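Local structure of alpha-L-arabinofuranosidase B (6SXT) at residues Y397-N402 with L406-D411; A231-G234 with W239-R242. The protein hydrolyses terminal non-reducing alpha-L-arabinofuranosides from arabinoxylan, L-arabinan and arabinogalactan, with a retaining catalytic domain joined to an arabinose-binding domain. One frame throughout, in Å; residues are numbered along the deposited sequence.

Both contacts are antiparallel beta hairpins, one in each domain of this two-domain enzyme. Interaction 2 comes first along the chain: strands 227-235 and 238-245 belong to the large antiparallel sheet of the catalytic domain, the domain that also holds the nucleophile E205 and the proton donor D281. Interaction 1 follows in the C-terminal arabinose-binding domain, a beta-trefoil, on strands 396-401 and 404-409. Their centres are about 40 Å apart on opposite sides of the chain's centre, and the nearest atoms stay about 29 Å from each other. The hairpins therefore share no sheet and do not touch: 231-242 lies in the hydrolytic domain, while 397-411 carries sugar-binding residues of the arabinose-binding domain.

Interaction 1: Y397-N402 with L406-D411; sequences YIRHYN and LLNAND. With SO4 (sulfate ion), chain F; EDO (1,2-ethanediol), chain B.
This hairpin of the beta-trefoil arabinose-binding domain pairs Y397, I398 and R399 with N408, L407 and L406; its first strand carries the substrate-binding H400, and N402, which also binds substrate, follows just past its end. Two pairs are hydrogen-bonded in both directions: Y397 N gives to N408 O at 2.9 Å, and L406 N to R399 O at 2.8 Å, each with its return bond. Between them sits the non-hydrogen-bonded pair I398 and L407, where I398 CA makes a CA-H...O contact with L406 O at 3.4 Å. L407 CD1 packs against the backbone of Y397.

On the face of Y397, R399 and N408, the arginine chain bends at chi2 and chi3 (85° and 66°), which brings the guanidinium across toward N408 on the partner strand. R399 NH1 donates to N408 OD1 at 2.9 Å, with the oxygen close to the guanidinium plane, although the amide is turned 70° from that plane. NE donates to H400 O from above the carbonyl plane, and the ring atom Y401 CD2 lies over the guanidinium centre. NH2 salt-bridges D419, another substrate-binding residue, consistent with R399 holding that carboxylate in place. A water joins NH2 to D411 OD2.

N408 ND2 donates to O2 of a sulfate, probably from the crystallisation liquor, and A409 N donates to sulfate O4 at 2.8 Å. N410 CB meets the Y397 ring obliquely at CE1, 3.7 Å away, and a water links Y397 OH to N410 ND2, while N410 OD1 takes the backbone N of G412.

Around the hairpin, I398 and L407 pack on W374 of strand 374-378, Y397 also touches strand 386-390, and F416 of helix 414-419 meets R399, N410 and D411.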
ATOM      1  N   TYR A 397       6.293  -7.174 -22.743  1.00 19.46           N
ATOM      2  CA  TYR A 397       6.844  -6.195 -21.790  1.00 19.36           C
ATOM      3  C   TYR A 397       7.582  -6.918 -20.684  1.00 17.52           C
ATOM      4  O   TYR A 397       7.283  -8.020 -20.315  1.00 18.70           O
ATOM      5  CB  TYR A 397       5.712  -5.370 -21.169  1.00 19.42           C
ATOM      6  CG  TYR A 397       4.894  -4.579 -22.138  1.00 18.66           C
ATOM      7  CD1 TYR A 397       3.875  -5.199 -22.849  1.00 20.85           C
ATOM      8  CD2 TYR A 397       5.132  -3.233 -22.365  1.00 20.86           C
ATOM      9  CE1 TYR A 397       3.110  -4.496 -23.751  1.00 20.60           C
ATOM     10  CE2 TYR A 397       4.354  -2.507 -23.252  1.00 21.60           C
ATOM     11  CZ  TYR A 397       3.343  -3.150 -23.934  1.00 22.53           C
ATOM     12  OH  TYR A 397       2.589  -2.420 -24.808  1.00 29.04           O
ATOM     13  N   ILE A 398       8.537  -6.213 -20.085  1.00 17.88           N
ATOM     14  CA  ILE A 398       9.213  -6.652 -18.853  1.00 17.96           C
ATOM     15  C   ILE A 398       8.171  -6.643 -17.723  1.00 17.73           C
ATOM     16  O   ILE A 398       7.517  -5.612 -17.517  1.00 18.71           O
ATOM     17  CB  ILE A 398      10.416  -5.762 -18.511  1.00 17.70           C
ATOM     18  CG1 ILE A 398      11.419  -5.724 -19.682  1.00 19.36           C
ATOM     19  CG2 ILE A 398      11.024  -6.290 -17.225  1.00 18.97           C
ATOM     20  CD1 ILE A 398      12.689  -4.960 -19.403  1.00 19.15           C
ATOM     21  N   ARG A 399       8.009  -7.784 -17.076  1.00 18.41           N
ATOM     22  CA  ARG A 399       7.065  -7.934 -15.941  1.00 17.51           C
ATOM     23  C   ARG A 399       7.763  -8.753 -14.884  1.00 19.30           C
ATOM     24  O   ARG A 399       8.601  -9.628 -15.173  1.00 20.03           O
ATOM     25  CB  ARG A 399       5.736  -8.530 -16.407  1.00 19.42           C
ATOM     26  CG  ARG A 399       5.832  -9.967 -16.928  1.00 19.34           C
ATOM     27  CD  ARG A 399       5.749 -11.044 -15.874  1.00 20.25           C
ATOM     28  NE  ARG A 399       4.463 -11.094 -15.224  1.00 21.03           N
ATOM     29  CZ  ARG A 399       3.355 -11.587 -15.744  1.00 23.33           C
ATOM     30  NH1 ARG A 399       3.377 -12.244 -16.907  1.00 22.22           N
ATOM     31  NH2 ARG A 399       2.190 -11.433 -15.139  1.00 23.30           N
ATOM     32  N   HIS A 400       7.416  -8.528 -13.628  1.00 18.32           N
ATOM     33  CA  HIS A 400       7.897  -9.421 -12.573  1.00 18.60           C
ATOM     34  C   HIS A 400       6.906 -10.568 -12.354  1.00 17.37           C
ATOM     35  O   HIS A 400       5.668 -10.395 -12.484  1.00 18.29           O
ATOM     36  CB  HIS A 400       8.266  -8.636 -11.296  1.00 17.30           C
ATOM     37  CG  HIS A 400       7.132  -7.947 -10.603  1.00 17.03           C
ATOM     38  ND1 HIS A 400       6.294  -8.627  -9.751  1.00 18.88           N
ATOM     39  CD2 HIS A 400       6.809  -6.646 -10.568  1.00 18.44           C
ATOM     40  CE1 HIS A 400       5.448  -7.746  -9.229  1.00 20.73           C
ATOM     41  NE2 HIS A 400       5.714  -6.526  -9.759  1.00 19.98           N
ATOM     42  N   TYR A 401       7.451 -11.709 -11.965  1.00 19.52           N
ATOM     43  CA  TYR A 401       6.709 -12.952 -11.710  1.00 19.28           C
ATOM     44  C   TYR A 401       7.566 -13.804 -10.798  1.00 19.39           C
ATOM     45  O   TYR A 401       8.725 -14.137 -11.130  1.00 20.59           O
ATOM     46  CB  TYR A 401       6.447 -13.684 -13.041  1.00 21.80           C
ATOM     47  CG  TYR A 401       5.501 -14.825 -12.853  1.00 26.27           C
ATOM     48  CD1 TYR A 401       5.945 -16.067 -12.459  1.00 29.51           C
ATOM     49  CD2 TYR A 401       4.149 -14.620 -13.031  1.00 33.89           C
ATOM     50  CE1 TYR A 401       5.041 -17.104 -12.269  1.00 30.48           C
ATOM     51  CE2 TYR A 401       3.240 -15.643 -12.848  1.00 38.38           C
ATOM     52  CZ  TYR A 401       3.703 -16.883 -12.469  1.00 36.11           C
ATOM     53  OH  TYR A 401       2.811 -17.884 -12.265  1.00 47.58           O
ATOM     54  N   ASN A 402       7.057 -14.104  -9.605  1.00 21.54           N
ATOM     55  CA  ASN A 402       7.885 -14.706  -8.547  1.00 22.77           C
ATOM     56  C   ASN A 402       9.134 -13.842  -8.335  1.00 19.54           C
ATOM     57  O   ASN A 402      10.204 -14.339  -7.976  1.00 20.65           O
ATOM     58  CB  ASN A 402       8.296 -16.153  -8.877  1.00 25.64           C
ATOM     59  CG  ASN A 402       7.174 -17.133  -8.625  1.00 42.92           C
ATOM     60  OD1 ASN A 402       6.334 -16.902  -7.750  1.00 44.31           O
ATOM     61  ND2 ASN A 402       7.118 -18.199  -9.427  1.00 41.77           N
ATOM     62  N   LEU A 406      10.610 -11.108 -16.365  1.00 19.14           N
ATOM     63  CA  LEU A 406      10.337 -11.957 -17.544  1.00 20.53           C
ATOM     64  C   LEU A 406       9.804 -11.074 -18.633  1.00 20.58           C
ATOM     65  O   LEU A 406       9.240 -10.008 -18.391  1.00 20.76           O
ATOM     66  CB  LEU A 406       9.307 -13.027 -17.236  1.00 20.64           C
ATOM     67  CG  LEU A 406       9.615 -14.008 -16.103  1.00 21.99           C
ATOM     68  CD1 LEU A 406       8.457 -14.963 -16.005  1.00 25.66           C
ATOM     69  CD2 LEU A 406      10.939 -14.755 -16.278  1.00 24.10           C
ATOM     70  N   LEU A 407      10.087 -11.450 -19.888  1.00 18.48           N
ATOM     71  CA  LEU A 407       9.480 -10.790 -21.030  1.00 18.77           C
ATOM     72  C   LEU A 407       8.266 -11.599 -21.469  1.00 22.10           C
ATOM     73  O   LEU A 407       8.448 -12.717 -22.044  1.00 21.43           O
ATOM     74  CB  LEU A 407      10.492 -10.654 -22.189  1.00 19.53           C
ATOM     75  CG  LEU A 407       9.930  -9.996 -23.434  1.00 20.37           C
ATOM     76  CD1 LEU A 407       9.508  -8.546 -23.176  1.00 21.19           C
ATOM     77  CD2 LEU A 407      10.955 -10.011 -24.559  1.00 21.63           C
ATOM     78  N   ASN A 408       7.069 -11.082 -21.222  1.00 20.16           N
ATOM     79  CA  ASN A 408       5.805 -11.787 -21.472  1.00 19.53           C
ATOM     80  C   ASN A 408       4.874 -10.893 -22.251  1.00 20.03           C
ATOM     81  O   ASN A 408       4.933  -9.626 -22.169  1.00 20.32           O
ATOM     82  CB  ASN A 408       5.125 -12.281 -20.185  1.00 19.53           C
ATOM     83  CG  ASN A 408       5.838 -13.339 -19.391  1.00 20.91           C
ATOM     84  OD1 ASN A 408       5.662 -13.438 -18.167  1.00 22.13           O
ATOM     85  ND2 ASN A 408       6.630 -14.231 -20.002  1.00 23.07           N
ATOM     86  N   ALA A 409       3.983 -11.504 -23.018  1.00 21.05           N
ATOM     87  CA  ALA A 409       2.992 -10.771 -23.792  1.00 22.02           C
ATOM     88  C   ALA A 409       1.929 -10.163 -22.851  1.00 19.76           C
ATOM     89  O   ALA A 409       1.408 -10.880 -21.992  1.00 22.93           O
ATOM     90  CB  ALA A 409       2.341 -11.686 -24.810  1.00 23.99           C
ATOM     91  N   ASN A 410       1.581  -8.932 -23.121  1.00 21.01           N
ATOM     92  CA  ASN A 410       0.457  -8.248 -22.431  1.00 22.70           C
ATOM     93  C   ASN A 410      -0.823  -9.028 -22.736  1.00 28.78           C
ATOM     94  O   ASN A 410      -1.169  -9.115 -23.900  1.00 28.90           O
ATOM     95  CB  ASN A 410       0.358  -6.831 -22.909  1.00 23.57           C
ATOM     96  CG  ASN A 410      -0.764  -6.028 -22.268  1.00 23.99           C
ATOM     97  OD1 ASN A 410      -1.358  -6.472 -21.303  1.00 24.83           O
ATOM     98  ND2 ASN A 410      -1.024  -4.879 -22.856  1.00 27.25           N
ATOM     99  N   ASP A 411      -1.481  -9.561 -21.711  1.00 24.89           N
ATOM    100  CA  ASP A 411      -2.747 -10.326 -21.819  1.00 29.13           C
ATOM    101  C   ASP A 411      -3.950  -9.435 -21.454  1.00 34.24           C
ATOM    102  O   ASP A 411      -5.045  -9.971 -21.402  1.00 35.43           O
ATOM    103  CB  ASP A 411      -2.570 -11.584 -21.003  1.00 31.31           C
ATOM    104  CG  ASP A 411      -2.553 -11.313 -19.500  1.00 34.72           C
ATOM    105  OD1 ASP A 411      -2.708 -10.116 -19.132  1.00 28.40           O
ATOM    106  OD2 ASP A 411      -2.257 -12.253 -18.762  1.00 36.20           O
TER
HETATM  107  S   SO4 F 506       4.577 -15.081 -23.433  0.70 24.59           S
HETATM  108  O1  SO4 F 506       4.432 -14.565 -24.750  0.70 25.55           O
HETATM  109  O2  SO4 F 506       5.928 -15.171 -23.047  0.70 26.82           O
HETATM  110  O3  SO4 F 506       4.090 -16.417 -23.368  0.70 28.34           O
HETATM  111  O4  SO4 F 506       3.816 -14.237 -22.503  0.70 22.97           O
HETATM  112  C1  EDO B 529      -5.304  -7.924 -25.153  1.00 59.68           C
HETATM  113  O1  EDO B 529      -5.321  -9.280 -24.793  1.00 62.68           O
HETATM  114  C2  EDO B 529      -3.954  -7.493 -25.564  1.00 54.35           C
HETATM  115  O2  EDO B 529      -3.860  -6.098 -25.742  1.00 52.90           O
HETATM  116  O   HOH W   1       0.220  -3.800 -25.354  1.00 40.24           O
HETATM  117  O   HOH W   2      -0.484 -12.256 -16.033  1.00 44.50           O

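Interaction 2: A231-G234 with W239-R242; sequences AVKG and WAIR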
ATOM      1  N   ALA A 231     -15.987   4.920   6.432  1.00 15.57           N
ATOM      2  CA  ALA A 231     -16.340   5.108   7.847  1.00 16.13           C
ATOM      3  C   ALA A 231     -17.259   3.965   8.247  1.00 16.41           C
ATOM      4  O   ALA A 231     -18.337   3.783   7.620  1.00 17.11           O
ATOM      5  CB  ALA A 231     -16.977   6.449   8.134  1.00 17.65           C
ATOM      6  N   VAL A 232     -16.866   3.258   9.291  1.00 15.70           N
ATOM      7  CA  VAL A 232     -17.589   2.036   9.743  1.00 16.41           C
ATOM      8  C   VAL A 232     -17.849   2.178  11.229  1.00 16.17           C
ATOM      9  O   VAL A 232     -16.993   2.717  11.992  1.00 16.63           O
ATOM     10  CB  VAL A 232     -16.810   0.750   9.384  1.00 16.76           C
ATOM     11  CG1 VAL A 232     -17.245  -0.447  10.238  1.00 18.86           C
ATOM     12  CG2 VAL A 232     -16.914   0.498   7.908  1.00 17.17           C
ATOM     13  N   LYS A 233     -18.992   1.697  11.711  1.00 15.89           N
ATOM     14  CA  LYS A 233     -19.273   1.743  13.149  1.00 16.49           C
ATOM     15  C   LYS A 233     -20.170   0.561  13.492  1.00 16.90           C
ATOM     16  O   LYS A 233     -20.840   0.036  12.596  1.00 16.74           O
ATOM     17  CB  LYS A 233     -19.896   3.074  13.561  1.00 16.96           C
ATOM     18  CG  LYS A 233     -21.123   3.517  12.764  1.00 17.98           C
ATOM     19  CD  LYS A 233     -21.452   4.956  13.012  1.00 17.80           C
ATOM     20  CE  LYS A 233     -22.576   5.496  12.151  1.00 19.55           C
ATOM     21  NZ  LYS A 233     -22.679   6.982  12.316  1.00 21.41           N
ATOM     22  N   GLY A 234     -20.027   0.123  14.739  1.00 18.03           N
ATOM     23  CA  GLY A 234     -20.747  -1.059  15.218  1.00 19.01           C
ATOM     24  C   GLY A 234     -21.091  -0.900  16.668  1.00 20.69           C
ATOM     25  O   GLY A 234     -20.274  -0.449  17.460  1.00 20.17           O
ATOM     26  N   TRP A 239     -24.923  -1.598  12.997  1.00 21.24           N
ATOM     27  CA  TRP A 239     -23.614  -1.247  12.385  1.00 21.91           C
ATOM     28  C   TRP A 239     -23.889  -0.474  11.113  1.00 21.87           C
ATOM     29  O   TRP A 239     -25.052  -0.426  10.630  1.00 21.08           O
ATOM     30  CB  TRP A 239     -22.778  -2.488  12.109  1.00 19.81           C
ATOM     31  CG  TRP A 239     -23.386  -3.419  11.128  1.00 19.71           C
ATOM     32  CD1 TRP A 239     -24.510  -4.186  11.348  1.00 21.41           C
ATOM     33  CD2 TRP A 239     -22.968  -3.689   9.795  1.00 19.70           C
ATOM     34  NE1 TRP A 239     -24.751  -4.950  10.266  1.00 21.25           N
ATOM     35  CE2 TRP A 239     -23.851  -4.634   9.250  1.00 20.91           C
ATOM     36  CE3 TRP A 239     -21.925  -3.220   8.973  1.00 18.46           C
ATOM     37  CZ2 TRP A 239     -23.742  -5.099   7.947  1.00 21.28           C
ATOM     38  CZ3 TRP A 239     -21.825  -3.679   7.701  1.00 17.52           C
ATOM     39  CH2 TRP A 239     -22.718  -4.598   7.167  1.00 23.74           C
ATOM     40  N   ALA A 240     -22.850   0.132  10.557  1.00 17.81           N
ATOM     41  CA  ALA A 240     -23.044   0.968   9.361  1.00 17.23           C
ATOM     42  C   ALA A 240     -21.778   1.034   8.516  1.00 16.75           C
ATOM     43  O   ALA A 240     -20.652   0.895   9.047  1.00 17.04           O
ATOM     44  CB  ALA A 240     -23.428   2.351   9.756  1.00 17.80           C
ATOM     45  N   ILE A 241     -21.982   1.235   7.227  1.00 16.10           N
ATOM     46  CA  ILE A 241     -20.933   1.538   6.231  1.00 16.43           C
ATOM     47  C   ILE A 241     -21.293   2.887   5.660  1.00 16.19           C
ATOM     48  O   ILE A 241     -22.376   3.019   5.104  1.00 16.23           O
ATOM     49  CB  ILE A 241     -20.870   0.526   5.088  1.00 17.02           C
ATOM     50  CG1 ILE A 241     -20.571  -0.890   5.599  1.00 17.74           C
ATOM     51  CG2 ILE A 241     -19.912   0.987   4.005  1.00 19.14           C
ATOM     52  CD1 ILE A 241     -20.756  -1.944   4.558  1.00 18.76           C
ATOM     53  N   ARG A 242     -20.329   3.797   5.670  1.00 15.60           N
ATOM     54  CA  ARG A 242     -20.484   5.093   4.986  1.00 15.38           C
ATOM     55  C   ARG A 242     -19.235   5.339   4.138  1.00 17.12           C
ATOM     56  O   ARG A 242     -18.147   4.895   4.541  1.00 16.56           O
ATOM     57  CB  ARG A 242     -20.675   6.195   6.021  1.00 16.38           C
ATOM     58  CG  ARG A 242     -21.853   5.957   6.935  1.00 16.70           C
ATOM     59  CD  ARG A 242     -22.108   7.087   7.908  1.00 17.89           C
ATOM     60  NE  ARG A 242     -22.692   8.254   7.247  1.00 17.17           N
ATOM     61  CZ  ARG A 242     -22.561   9.508   7.656  1.00 17.35           C
ATOM     62  NH1 ARG A 242     -21.832   9.836   8.702  1.00 17.85           N
ATOM     63  NH2 ARG A 242     -23.174  10.451   6.965  1.00 16.97           N
TER
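A231, on strand 227-235 of the catalytic domain's antiparallel sheet, opens the hairpin pairing with strand 238-245 opposite R242: its N donates to R242 O at 2.9 Å, almost straight at 175°, and its O receives R242 N at 2.8 Å. The two CB atoms lie side by side on the face they share with K233 and A240.

V232 turns to the other face with I241, in a non-hydrogen-bonded pair whose CA atoms are 4.9 Å apart. Its CA makes a CA-H...O contact with A240 O, and V232 and I241 reach V202 of strand 199-203.

K233 exchanges two backbone bonds with A240; the one from A240 N to K233 O is 2.9 Å. With chi1 at 52°, CG tucks in over its own main chain, and the extended chain runs past the A240 methyl, with K233 CG and CE each 4.0 Å from A240 CB.

G234 and W239 form a non-hydrogen-bonded pair, G234 CA 4.0 Å from W239 CB, and W239 CA makes a CA-H...O contact with K233 O at 3.1 Å. The indole swings off the hairpin to meet the ring of Y255.

The strands thus hold each other through main-chain bonds and aliphatic contacts. K233 NZ and R242 NH1, 4.7 Å apart, share the E305 carboxylate, K233 pairing with D302 as well, so the buried charges are probably balanced by this acidic group at the start of helix 302-315.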